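Local coordinates for protein prolyl 4-hydroxylase (Phytophthora capsici LT1534, PDB 6IUQ) that probably hydroxylates proline at C4, as an iron(II)- and 2-oxoglutarate-dependent oxygenase with a double-stranded beta-helix core, at residues Leu270-Tyr275 against Lys300-His305; Glu27-Leu32 against Thr125-Tyr130. All coordinates share one frame; numbering follows the deposited sequence.

Interaction 1: Leu270-Tyr275 against Lys300-His305; sequences LSRGVY and KSHETH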
ATOM      1  N   LEU A 270      -2.906   0.126 -17.939  1.00 20.32           N
ATOM      2  CA  LEU A 270      -2.172  -0.868 -18.708  1.00 21.37           C
ATOM      3  C   LEU A 270      -1.837  -2.083 -17.889  1.00 20.32           C
ATOM      4  O   LEU A 270      -1.431  -3.106 -18.444  1.00 20.12           O
ATOM      5  CB  LEU A 270      -0.880  -0.280 -19.257  1.00 20.05           C
ATOM      6  CG  LEU A 270      -0.972   1.041 -20.012  1.00 23.31           C
ATOM      7  CD1 LEU A 270       0.433   1.582 -20.216  1.00 22.22           C
ATOM      8  CD2 LEU A 270      -1.668   0.851 -21.333  1.00 21.78           C
ATOM      9  N   SER A 271      -2.014  -1.976 -16.573  1.00 17.65           N
ATOM     10  CA  SER A 271      -1.496  -2.994 -15.653  1.00 22.64           C
ATOM     11  C   SER A 271      -2.177  -4.349 -15.803  1.00 17.88           C
ATOM     12  O   SER A 271      -1.528  -5.384 -15.659  1.00 20.76           O
ATOM     13  CB  SER A 271      -1.620  -2.523 -14.197  1.00 18.33           C
ATOM     14  OG  SER A 271      -2.985  -2.398 -13.822  1.00 23.78           O
ATOM     15  N   ARG A 272      -3.478  -4.356 -16.082  1.00 19.11           N
ATOM     16  CA  ARG A 272      -4.176  -5.636 -16.168  1.00 22.30           C
ATOM     17  C   ARG A 272      -3.688  -6.397 -17.393  1.00 18.13           C
ATOM     18  O   ARG A 272      -3.521  -7.615 -17.344  1.00 22.04           O
ATOM     19  CB  ARG A 272      -5.695  -5.448 -16.206  1.00 21.43           C
ATOM     20  CG  ARG A 272      -6.467  -6.763 -16.113  1.00 24.93           C
ATOM     21  CD  ARG A 272      -7.963  -6.524 -16.023  1.00 27.26           C
ATOM     22  NE  ARG A 272      -8.343  -5.773 -14.825  1.00 24.11           N
ATOM     23  CZ  ARG A 272      -8.654  -6.324 -13.657  1.00 28.48           C
ATOM     24  NH1 ARG A 272      -8.626  -7.652 -13.502  1.00 24.49           N
ATOM     25  NH2 ARG A 272      -8.988  -5.543 -12.636  1.00 24.95           N
ATOM     26  N   GLY A 273      -3.419  -5.678 -18.478  1.00 17.80           N
ATOM     27  CA  GLY A 273      -2.785  -6.258 -19.655  1.00 14.40           C
ATOM     28  C   GLY A 273      -1.356  -6.703 -19.405  1.00 19.04           C
ATOM     29  O   GLY A 273      -0.992  -7.838 -19.668  1.00 20.95           O
ATOM     30  N   VAL A 274      -0.527  -5.817 -18.867  1.00 24.36           N
ATOM     31  CA  VAL A 274       0.865  -6.189 -18.648  1.00 20.76           C
ATOM     32  C   VAL A 274       0.978  -7.321 -17.617  1.00 20.33           C
ATOM     33  O   VAL A 274       1.770  -8.242 -17.777  1.00 25.06           O
ATOM     34  CB  VAL A 274       1.701  -4.976 -18.212  1.00 22.19           C
ATOM     35  CG1 VAL A 274       3.121  -5.403 -17.892  1.00 18.86           C
ATOM     36  CG2 VAL A 274       1.681  -3.897 -19.287  1.00 17.76           C
ATOM     37  N   TYR A 275       0.155  -7.290 -16.577  1.00 22.51           N
ATOM     38  CA  TYR A 275       0.260  -8.303 -15.529  1.00 21.78           C
ATOM     39  C   TYR A 275      -0.930  -9.269 -15.509  1.00 24.15           C
ATOM     40  O   TYR A 275      -1.328  -9.739 -14.450  1.00 27.03           O
ATOM     41  CB  TYR A 275       0.396  -7.620 -14.163  1.00 22.96           C
ATOM     42  CG  TYR A 275       1.712  -6.896 -13.993  1.00 18.35           C
ATOM     43  CD1 TYR A 275       1.937  -5.665 -14.592  1.00 18.71           C
ATOM     44  CD2 TYR A 275       2.731  -7.454 -13.250  1.00 21.14           C
ATOM     45  CE1 TYR A 275       3.152  -5.011 -14.457  1.00 20.94           C
ATOM     46  CE2 TYR A 275       3.939  -6.812 -13.094  1.00 23.92           C
ATOM     47  CZ  TYR A 275       4.145  -5.590 -13.701  1.00 21.19           C
ATOM     48  OH  TYR A 275       5.344  -4.955 -13.546  1.00 16.98           O
ATOM     49  N   LYS A 300     -15.452 -12.280 -14.415  1.00 27.05           N
ATOM     50  CA  LYS A 300     -16.044 -11.920 -15.701  1.00 29.42           C
ATOM     51  C   LYS A 300     -15.585 -10.520 -16.098  1.00 27.36           C
ATOM     52  O   LYS A 300     -15.383 -10.229 -17.265  1.00 28.20           O
ATOM     53  CB  LYS A 300     -17.570 -11.988 -15.644  1.00 30.01           C
ATOM     54  CG  LYS A 300     -18.122 -13.382 -15.754  1.00 37.55           C
ATOM     55  CD  LYS A 300     -17.812 -13.995 -17.111  1.00 42.79           C
ATOM     56  CE  LYS A 300     -17.690 -15.516 -17.012  1.00 44.15           C
ATOM     57  NZ  LYS A 300     -17.383 -16.163 -18.324  1.00 39.86           N
ATOM     58  N   SER A 301     -15.405  -9.663 -15.103  1.00 28.19           N
ATOM     59  CA  SER A 301     -14.969  -8.295 -15.336  1.00 28.58           C
ATOM     60  C   SER A 301     -13.556  -8.290 -15.919  1.00 23.66           C
ATOM     61  O   SER A 301     -13.265  -7.588 -16.886  1.00 25.94           O
ATOM     62  CB  SER A 301     -15.048  -7.500 -14.032  1.00 25.43           C
ATOM     63  OG  SER A 301     -14.575  -6.194 -14.223  1.00 35.01           O
ATOM     64  N   HIS A 302     -12.685  -9.119 -15.352  1.00 24.31           N
ATOM     65  CA  HIS A 302     -11.312  -9.264 -15.844  1.00 24.15           C
ATOM     66  C   HIS A 302     -11.292  -9.802 -17.274  1.00 25.65           C
ATOM     67  O   HIS A 302     -10.647  -9.254 -18.184  1.00 23.18           O
ATOM     68  CB  HIS A 302     -10.540 -10.197 -14.913  1.00 18.86           C
ATOM     69  CG  HIS A 302      -9.259 -10.704 -15.483  1.00 21.65           C
ATOM     70  ND1 HIS A 302      -8.037 -10.126 -15.203  1.00 23.21           N
ATOM     71  CD2 HIS A 302      -9.000 -11.748 -16.310  1.00 22.01           C
ATOM     72  CE1 HIS A 302      -7.082 -10.792 -15.832  1.00 19.27           C
ATOM     73  NE2 HIS A 302      -7.641 -11.782 -16.510  1.00 23.86           N
ATOM     74  N   GLU A 303     -12.010 -10.899 -17.443  1.00 22.98           N
ATOM     75  CA  GLU A 303     -12.183 -11.567 -18.720  1.00 25.20           C
ATOM     76  C   GLU A 303     -12.627 -10.608 -19.825  1.00 23.75           C
ATOM     77  O   GLU A 303     -12.069 -10.602 -20.924  1.00 27.60           O
ATOM     78  CB  GLU A 303     -13.196 -12.685 -18.518  1.00 29.94           C
ATOM     79  CG  GLU A 303     -13.519 -13.538 -19.686  1.00 36.72           C
ATOM     80  CD  GLU A 303     -14.404 -14.690 -19.251  1.00 43.86           C
ATOM     81  OE1 GLU A 303     -15.583 -14.732 -19.678  1.00 42.83           O
ATOM     82  OE2 GLU A 303     -13.922 -15.526 -18.449  1.00 42.25           O
ATOM     83  N   THR A 304     -13.628  -9.792 -19.523  1.00 22.41           N
ATOM     84  CA  THR A 304     -14.113  -8.772 -20.453  1.00 23.81           C
ATOM     85  C   THR A 304     -13.075  -7.683 -20.764  1.00 23.25           C
ATOM     86  O   THR A 304     -12.917  -7.286 -21.917  1.00 22.15           O
ATOM     87  CB  THR A 304     -15.374  -8.098 -19.893  1.00 29.03           C
ATOM     88  OG1 THR A 304     -16.407  -9.078 -19.734  1.00 36.51           O
ATOM     89  CG2 THR A 304     -15.856  -7.014 -20.824  1.00 20.70           C
ATOM     90  N   HIS A 305     -12.382  -7.198 -19.735  1.00 23.76           N
ATOM     91  CA  HIS A 305     -11.353  -6.178 -19.916  1.00 23.36           C
ATOM     92  C   HIS A 305     -10.211  -6.690 -20.793  1.00 26.84           C
ATOM     93  O   HIS A 305      -9.749  -6.005 -21.707  1.00 25.78           O
ATOM     94  CB  HIS A 305     -10.817  -5.717 -18.560  1.00 27.45           C
ATOM     95  CG  HIS A 305      -9.797  -4.623 -18.655  1.00 40.90           C
ATOM     96  ND1 HIS A 305      -8.551  -4.808 -19.222  1.00 39.69           N
ATOM     97  CD2 HIS A 305      -9.833  -3.331 -18.247  1.00 45.05           C
ATOM     98  CE1 HIS A 305      -7.869  -3.679 -19.167  1.00 31.80           C
ATOM     99  NE2 HIS A 305      -8.623  -2.766 -18.583  1.00 42.20           N
TER
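Arg272 reaches from the short helix 271-274 between two histidines of helix 296-311, His302 and His305, and carries almost the whole contact. Its chain runs extended as far as CD and then bends (chi3 -62°), which swings the guanidinium toward His302. There NH1 donates to His302 ND1 across 3.1 Å with an N-H...N angle of 154°. The bond lies in the planes of both groups, although the guanidinium and the imidazole are turned 73° against each other. Nearly one turn further along, His305 offers a ring face instead: Arg272 CD sits over it in a CH-pi contact, 4.0 Å from the ring centroid. The methylenes are well packed too, with Arg272 CG 3.8 Å from His302 ND1, while Tyr279 and Leu283 of helix 276-287 press on His302. The rest of the segment is looser: Lys300, Ser301, Glu303 and Thr304 are exposed, and Lys300 NZ pairs with Glu303 OE1 at 2.7 Å without joining the contact. As ND1 accepts the hydrogen bond from Arg272 NH1, His302 is probably neutral, with its hydrogen on NE2, whereas His305 ND1, buried by the contact, has no hydrogen-bonding partner and His305 offers the face of its ring to Arg272.

Interaction 2: Glu27-Leu32 against Thr125-Tyr130; sequences EVCDQL and THLPQY
Tyr130 OH is gripped by two groups, Asp33 OD1 and Gln209 NE2, and the same Gln209 NE2 also bonds Leu32 O, so one amide pins both segments of the contact. Beside these polar bonds the segments meet through apolar atoms. Leu127 is the wedge: its CD1 lies 4.0 Å from Cys29 CB and also touches Leu32 CD2. The same CD1 comes to 3.9 Å from Cys29 O, so the methyl leans on both the side chain and the backbone of the helix. On its other flank, Leu127 CB sits over the centre of the Tyr130 ring, 4.0 Å above the plane, which links the leucine to the hydrogen-bonded tyrosine.

At the end nearer His126 the backbones draw close, with the CA atoms of Cys29 and His126 6.5 Å apart, and Cys29 CB abuts His126 CB at 3.7 Å. Cys29 turns its sulfur away from its own carbonyl carbon (chi1 -70°), which brings SG beside the imidazole, 3.8 Å from His126 CD2. The sulfur approaches the ring obliquely, 70° off the normal, rather than stacking on it. Thr125 CG2 lies over one face of that imidazole, offset toward the rim.

The 127-130 turn, where helix 118-126 ends and a short 3-10 segment begins, is thus docked on helix 26-35. Leu123, in the last turns of helix 118-126, touches both Cys29 and Leu32, and Leu32 in turn rests on Val38 of strand 37-40. Through that strand and Gln209 of the adjacent strand 204-209, the paired helices are fastened to the edge of the six-stranded sheet formed by strand 37-40.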
ATOM      1  N   GLU A  27      16.674  10.200   2.952  1.00 29.72           N
ATOM      2  CA  GLU A  27      17.033   9.034   2.152  1.00 33.95           C
ATOM      3  C   GLU A  27      15.838   8.118   1.902  1.00 30.02           C
ATOM      4  O   GLU A  27      15.633   7.624   0.788  1.00 22.87           O
ATOM      5  CB  GLU A  27      18.154   8.252   2.840  1.00 32.80           C
ATOM      6  CG  GLU A  27      19.363   9.126   3.231  1.00 49.82           C
ATOM      7  CD  GLU A  27      19.295   9.636   4.675  1.00 53.42           C
ATOM      8  OE1 GLU A  27      19.811   8.928   5.574  1.00 55.53           O
ATOM      9  OE2 GLU A  27      18.743  10.740   4.908  1.00 49.42           O
ATOM     10  N   VAL A  28      15.064   7.892   2.958  1.00 26.28           N
ATOM     11  CA  VAL A  28      13.852   7.100   2.879  1.00 21.61           C
ATOM     12  C   VAL A  28      12.882   7.753   1.882  1.00 22.87           C
ATOM     13  O   VAL A  28      12.359   7.094   0.981  1.00 26.52           O
ATOM     14  CB  VAL A  28      13.213   6.935   4.294  1.00 26.34           C
ATOM     15  CG1 VAL A  28      11.715   6.604   4.217  1.00 20.27           C
ATOM     16  CG2 VAL A  28      13.963   5.863   5.088  1.00 17.34           C
ATOM     17  N   CYS A  29      12.694   9.060   1.999  1.00 23.39           N
ATOM     18  CA  CYS A  29      11.802   9.772   1.094  1.00 25.45           C
ATOM     19  C   CYS A  29      12.311   9.764  -0.341  1.00 23.09           C
ATOM     20  O   CYS A  29      11.511   9.651  -1.269  1.00 23.87           O
ATOM     21  CB  CYS A  29      11.582  11.209   1.569  1.00 19.27           C
ATOM     22  SG  CYS A  29      10.586  11.282   3.088  1.00 25.87           S
ATOM     23  N   ASP A  30      13.622   9.867  -0.538  1.00 24.88           N
ATOM     24  CA  ASP A  30      14.169   9.818  -1.895  1.00 25.12           C
ATOM     25  C   ASP A  30      13.928   8.447  -2.521  1.00 25.65           C
ATOM     26  O   ASP A  30      13.688   8.347  -3.725  1.00 25.31           O
ATOM     27  CB  ASP A  30      15.670  10.123  -1.920  1.00 27.06           C
ATOM     28  CG  ASP A  30      15.983  11.576  -1.591  1.00 41.84           C
ATOM     29  OD1 ASP A  30      15.066  12.437  -1.663  1.00 37.48           O
ATOM     30  OD2 ASP A  30      17.167  11.850  -1.260  1.00 42.77           O
ATOM     31  N   GLN A  31      13.999   7.392  -1.712  1.00 21.53           N
ATOM     32  CA  GLN A  31      13.743   6.052  -2.227  1.00 21.15           C
ATOM     33  C   GLN A  31      12.272   5.865  -2.577  1.00 24.93           C
ATOM     34  O   GLN A  31      11.939   5.286  -3.610  1.00 20.59           O
ATOM     35  CB  GLN A  31      14.169   4.976  -1.235  1.00 22.56           C
ATOM     36  CG  GLN A  31      14.339   3.628  -1.939  1.00 34.15           C
ATOM     37  CD  GLN A  31      14.550   2.455  -1.004  1.00 40.36           C
ATOM     38  OE1 GLN A  31      15.546   2.403  -0.262  1.00 42.93           O
ATOM     39  NE2 GLN A  31      13.618   1.485  -1.048  1.00 29.39           N
ATOM     40  N   LEU A  32      11.393   6.353  -1.703  1.00 24.13           N
ATOM     41  CA  LEU A  32       9.964   6.280  -1.948  1.00 18.80           C
ATOM     42  C   LEU A  32       9.644   6.950  -3.275  1.00 19.40           C
ATOM     43  O   LEU A  32       8.954   6.392  -4.134  1.00 17.50           O
ATOM     44  CB  LEU A  32       9.192   6.939  -0.802  1.00 18.70           C
ATOM     45  CG  LEU A  32       7.716   7.227  -1.076  1.00 20.61           C
ATOM     46  CD1 LEU A  32       6.959   5.917  -1.304  1.00 12.97           C
ATOM     47  CD2 LEU A  32       7.093   8.032   0.074  1.00 16.23           C
ATOM     48  N   THR A 125       8.092  17.902   4.158  1.00 27.58           N
ATOM     49  CA  THR A 125       9.385  18.571   4.128  1.00 25.95           C
ATOM     50  C   THR A 125      10.211  18.062   2.941  1.00 32.03           C
ATOM     51  O   THR A 125      10.725  18.850   2.156  1.00 36.96           O
ATOM     52  CB  THR A 125      10.191  18.355   5.436  1.00 29.72           C
ATOM     53  OG1 THR A 125       9.575  19.067   6.513  1.00 37.42           O
ATOM     54  CG2 THR A 125      11.626  18.849   5.274  1.00 29.87           C
ATOM     55  N   HIS A 126      10.337  16.741   2.811  1.00 27.24           N
ATOM     56  CA  HIS A 126      11.215  16.171   1.795  1.00 26.23           C
ATOM     57  C   HIS A 126      10.550  16.005   0.437  1.00 22.70           C
ATOM     58  O   HIS A 126      11.240  15.982  -0.578  1.00 27.73           O
ATOM     59  CB  HIS A 126      11.758  14.825   2.261  1.00 27.46           C
ATOM     60  CG  HIS A 126      12.475  14.889   3.572  1.00 29.36           C
ATOM     61  ND1 HIS A 126      13.555  15.718   3.790  1.00 33.97           N
ATOM     62  CD2 HIS A 126      12.257  14.240   4.740  1.00 33.13           C
ATOM     63  CE1 HIS A 126      13.978  15.571   5.034  1.00 33.35           C
ATOM     64  NE2 HIS A 126      13.210  14.676   5.631  1.00 39.52           N
ATOM     65  N   LEU A 127       9.224  15.900   0.413  1.00 26.76           N
ATOM     66  CA  LEU A 127       8.485  15.754  -0.847  1.00 22.46           C
ATOM     67  C   LEU A 127       7.317  16.727  -0.984  1.00 27.84           C
ATOM     68  O   LEU A 127       6.167  16.305  -1.097  1.00 27.96           O
ATOM     69  CB  LEU A 127       7.968  14.328  -0.986  1.00 22.33           C
ATOM     70  CG  LEU A 127       9.044  13.245  -0.938  1.00 22.05           C
ATOM     71  CD1 LEU A 127       8.415  11.897  -0.753  1.00 22.53           C
ATOM     72  CD2 LEU A 127       9.893  13.278  -2.191  1.00 19.01           C
ATOM     73  N   PRO A 128       7.609  18.037  -1.014  1.00 32.32           N
ATOM     74  CA  PRO A 128       6.560  19.065  -1.068  1.00 26.77           C
ATOM     75  C   PRO A 128       5.648  18.908  -2.280  1.00 28.03           C
ATOM     76  O   PRO A 128       4.496  19.320  -2.241  1.00 25.21           O
ATOM     77  CB  PRO A 128       7.341  20.386  -1.170  1.00 31.16           C
ATOM     78  CG  PRO A 128       8.761  20.065  -0.903  1.00 29.43           C
ATOM     79  CD  PRO A 128       8.964  18.602  -1.144  1.00 31.61           C
ATOM     80  N   GLN A 129       6.162  18.319  -3.352  1.00 29.61           N
ATOM     81  CA  GLN A 129       5.396  18.240  -4.587  1.00 30.23           C
ATOM     82  C   GLN A 129       4.150  17.353  -4.474  1.00 31.58           C
ATOM     83  O   GLN A 129       3.240  17.473  -5.296  1.00 30.15           O
ATOM     84  CB  GLN A 129       6.282  17.754  -5.739  1.00 25.66           C
ATOM     85  CG  GLN A 129       6.944  16.395  -5.557  1.00 25.97           C
ATOM     86  CD  GLN A 129       8.308  16.485  -4.866  1.00 27.48           C
ATOM     87  OE1 GLN A 129       8.553  17.366  -4.043  1.00 26.92           O
ATOM     88  NE2 GLN A 129       9.195  15.577  -5.212  1.00 28.63           N
ATOM     89  N   TYR A 130       4.095  16.477  -3.469  1.00 24.85           N
ATOM     90  CA  TYR A 130       2.950  15.570  -3.333  1.00 26.39           C
ATOM     91  C   TYR A 130       1.729  16.300  -2.780  1.00 24.26           C
ATOM     92  O   TYR A 130       0.606  15.801  -2.878  1.00 23.19           O
ATOM     93  CB  TYR A 130       3.259  14.382  -2.416  1.00 23.73           C
ATOM     94  CG  TYR A 130       4.286  13.387  -2.915  1.00 27.30           C
ATOM     95  CD1 TYR A 130       4.940  13.546  -4.144  1.00 19.38           C
ATOM     96  CD2 TYR A 130       4.587  12.263  -2.149  1.00 23.90           C
ATOM     97  CE1 TYR A 130       5.881  12.627  -4.568  1.00 19.76           C
ATOM     98  CE2 TYR A 130       5.539  11.353  -2.561  1.00 21.73           C
ATOM     99  CZ  TYR A 130       6.176  11.537  -3.760  1.00 22.91           C
ATOM    100  OH  TYR A 130       7.100  10.608  -4.143  1.00 22.46           O
TER

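Overall arrangement
Interactions 1 and 2 lie in different parts of the molecule, their centres 32 Å apart and their nearest atoms about 15 Å apart, without touching. Yet each is at similar range from the iron(II) ion held by His156, Asp158 and His215: the Arg272 side chain of interaction 1 is about 13 Å from it, the Leu32 side chain of interaction 2 about 14 Å. Interaction 2 joins the N-terminal helix 26-35 to the end of helix 118-126 beside the six-stranded sheet, whereas interaction 1 belongs to the C-terminal helices. Segment 270-275 adjoins the metal region, since Ser271 touches Tyr157, which lies between two iron ligands in sequence, and the Cys152-Cys286 disulfide ties helix 276-287 to the same region.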